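Local coordinates for protein aminoglycoside 6-adenylyltransferase (Bacillus subtilis, PDB 2PBE) that transfers the adenylyl group of ATP to the O-6 position of streptomycin, giving the bacterium resistance to this aminoglycoside antibiotic, at residues Gln74-Met79 with Ser91-Phe96. Sequence-based numbering, arbitrary orientation.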
loop_
_atom_site.group_PDB
_atom_site.type_symbol
_atom_site.label_atom_id
_atom_site.label_comp_id
_atom_site.label_asym_id
_atom_site.label_seq_id
_atom_site.Cartn_x
_atom_site.Cartn_y
_atom_site.Cartn_z
ATOM N N GLN A 74 -5.956 9.019 27.887
ATOM C CA GLN A 74 -5.110 8.546 28.975
ATOM C C GLN A 74 -3.676 8.371 28.475
ATOM O O GLN A 74 -3.457 7.859 27.369
ATOM C CB GLN A 74 -5.642 7.218 29.537
ATOM C CG GLN A 74 -4.795 6.619 30.670
ATOM C CD GLN A 74 -5.411 5.365 31.284
ATOM O OE1 GLN A 74 -6.527 5.400 31.825
ATOM N NE2 GLN A 74 -4.689 4.242 31.199
ATOM N N LYS A 75 -2.709 8.831 29.265
ATOM C CA LYS A 75 -1.295 8.690 28.918
ATOM C C LYS A 75 -0.710 7.840 30.052
ATOM O O LYS A 75 -0.255 8.367 31.067
ATOM C CB LYS A 75 -0.616 10.054 28.817
ATOM C CG LYS A 75 -1.177 10.921 27.701
ATOM C CD LYS A 75 -0.397 12.209 27.476
ATOM C CE LYS A 75 -0.702 13.281 28.503
ATOM N NZ LYS A 75 0.246 14.442 28.398
ATOM N N PRO A 76 -0.724 6.500 29.882
ATOM C CA PRO A 76 -0.229 5.507 30.842
ATOM C C PRO A 76 1.187 5.664 31.388
ATOM O O PRO A 76 1.474 5.213 32.503
ATOM C CB PRO A 76 -0.391 4.193 30.085
ATOM C CG PRO A 76 -1.547 4.448 29.211
ATOM C CD PRO A 76 -1.218 5.808 28.677
ATOM N N GLU A 77 2.076 6.281 30.625
ATOM C CA GLU A 77 3.437 6.443 31.095
ATOM C C GLU A 77 3.702 7.851 31.595
ATOM O O GLU A 77 4.853 8.242 31.809
ATOM C CB GLU A 77 4.417 6.049 29.990
ATOM C CG GLU A 77 4.364 4.556 29.611
ATOM C CD GLU A 77 3.070 4.161 28.880
ATOM O OE1 GLU A 77 2.659 4.898 27.950
ATOM O OE2 GLU A 77 2.467 3.111 29.223
ATOM N N ASP A 78 2.630 8.617 31.795
ATOM C CA ASP A 78 2.762 9.984 32.279
ATOM C C ASP A 78 1.755 10.251 33.378
ATOM O O ASP A 78 1.120 11.298 33.414
ATOM C CB ASP A 78 2.576 10.977 31.130
ATOM C CG ASP A 78 2.967 12.399 31.511
ATOM O OD1 ASP A 78 3.967 12.576 32.237
ATOM O OD2 ASP A 78 2.269 13.338 31.074
HETATM N N MSE A 79 1.605 9.297 34.287
HETATM C CA MSE A 79 0.667 9.472 35.380
HETATM C C MSE A 79 1.389 9.383 36.715
HETATM O O MSE A 79 2.390 8.662 36.850
HETATM C CB MSE A 79 -0.419 8.418 35.297
HETATM C CG MSE A 79 -1.094 8.389 33.944
HETATM SE SE MSE A 79 -2.650 7.243 33.880
HETATM C CE MSE A 79 -1.799 5.509 33.994
ATOM N N SER A 91 2.642 5.895 25.324
ATOM C CA SER A 91 1.452 5.656 24.545
ATOM C C SER A 91 0.320 6.589 24.917
ATOM O O SER A 91 0.421 7.367 25.857
ATOM C CB SER A 91 1.027 4.218 24.732
ATOM O OG SER A 91 0.862 3.950 26.103
ATOM N N TYR A 92 -0.766 6.491 24.165
ATOM C CA TYR A 92 -1.943 7.306 24.373
ATOM C C TYR A 92 -3.144 6.410 24.161
ATOM O O TYR A 92 -3.130 5.574 23.264
ATOM C CB TYR A 92 -1.994 8.425 23.340
ATOM C CG TYR A 92 -0.769 9.311 23.300
ATOM C CD1 TYR A 92 -0.730 10.522 24.040
ATOM C CD2 TYR A 92 0.369 8.957 22.521
ATOM C CE1 TYR A 92 0.413 11.371 24.004
ATOM C CE2 TYR A 92 1.533 9.790 22.480
ATOM C CZ TYR A 92 1.541 11.000 23.227
ATOM O OH TYR A 92 2.638 11.828 23.205
ATOM N N ILE A 93 -4.170 6.545 24.992
ATOM C CA ILE A 93 -5.371 5.754 24.772
ATOM C C ILE A 93 -6.397 6.845 24.568
ATOM O O ILE A 93 -6.619 7.664 25.469
ATOM C CB ILE A 93 -5.775 4.859 25.982
ATOM C CG1 ILE A 93 -4.835 3.657 26.095
ATOM C CG2 ILE A 93 -7.187 4.309 25.784
ATOM C CD1 ILE A 93 -3.447 3.988 26.512
ATOM N N ILE A 94 -6.987 6.893 23.379
ATOM C CA ILE A 94 -7.966 7.917 23.065
ATOM C C ILE A 94 -9.341 7.340 22.773
ATOM O O ILE A 94 -9.470 6.309 22.097
ATOM C CB ILE A 94 -7.512 8.750 21.833
ATOM C CG1 ILE A 94 -6.109 9.297 22.063
ATOM C CG2 ILE A 94 -8.461 9.932 21.603
ATOM C CD1 ILE A 94 -5.480 9.904 20.816
ATOM N N LEU A 95 -10.358 8.020 23.288
ATOM C CA LEU A 95 -11.727 7.635 23.030
ATOM C C LEU A 95 -12.268 8.782 22.197
ATOM O O LEU A 95 -12.521 9.868 22.713
ATOM C CB LEU A 95 -12.528 7.491 24.327
ATOM C CG LEU A 95 -13.978 7.057 24.043
ATOM C CD1 LEU A 95 -13.998 5.681 23.429
ATOM C CD2 LEU A 95 -14.807 7.099 25.302
ATOM N N PHE A 96 -12.437 8.546 20.901
ATOM C CA PHE A 96 -12.922 9.591 20.000
ATOM C C PHE A 96 -14.410 9.908 20.100
ATOM O O PHE A 96 -15.223 9.060 20.479
ATOM C CB PHE A 96 -12.573 9.229 18.558
ATOM C CG PHE A 96 -11.100 9.286 18.256
ATOM C CD1 PHE A 96 -10.444 10.530 18.134
ATOM C CD2 PHE A 96 -10.344 8.104 18.148
ATOM C CE1 PHE A 96 -9.040 10.603 17.904
ATOM C CE2 PHE A 96 -8.937 8.150 17.916
ATOM C CZ PHE A 96 -8.279 9.408 17.792
HETATM O O HOH W 1 1.940 7.869 28.150
#
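A bend at chi2 (70°) in Glu77 and the hydroxyl of Ser91, set between that residue's own backbone N and carbonyl carbon (chi1 55°), bring carboxylate and serine together. Glu77 OE1 takes two bonds from this one residue: Ser91 N lies 2.8 Å from OE1, nearly in line with its C-O bond, and Ser91 OG donates to OE1 at 2.7 Å from the syn side, 16° out of the carboxylate plane. A water joins the backbones beside this grip, accepting from Glu77 N and donating to Ser91 O.

Glu77 sits in a type I turn from Lys75 to Asp78, closed by the bond from Asp78 N to Lys75 O, where the chain leaves strand 70-74. Within the chain that strand is outermost in the mixed sheet of the nucleotidyltransferase domain, and it pairs antiparallel with strand 90-96. Its last pair here is Gln74 with Ile93, a hydrogen-bonded pair in which Gln74 N to Ile93 O and Ile93 N to Gln74 O both measure 2.8 Å.

Past this pair the side chains take over. The ring of Pro76 crosses the end of Ile93, with Pro76 CG meeting Ile93 CD1. Lys75 runs side by side with Tyr92, its CD 3.7 Å from Tyr92 CE1 in an oblique approach to the ring, while Trp63 and Phe90 meet that ring edge-to-face. The lysine chain carries NZ on to salt bridges with Asp61 and, at 3.5 Å, with OD2 of Asp78 in the same turn.

The contact thus continues the strand pairing by other means: where backbone pairing stops, a carboxylate supplies the acceptor for Ser91 N and also fixes the serine hydroxyl. Two donors on a single oxygen would be expected to favour the ionised form of Glu77 and to hold the turn against the start of strand 90-96.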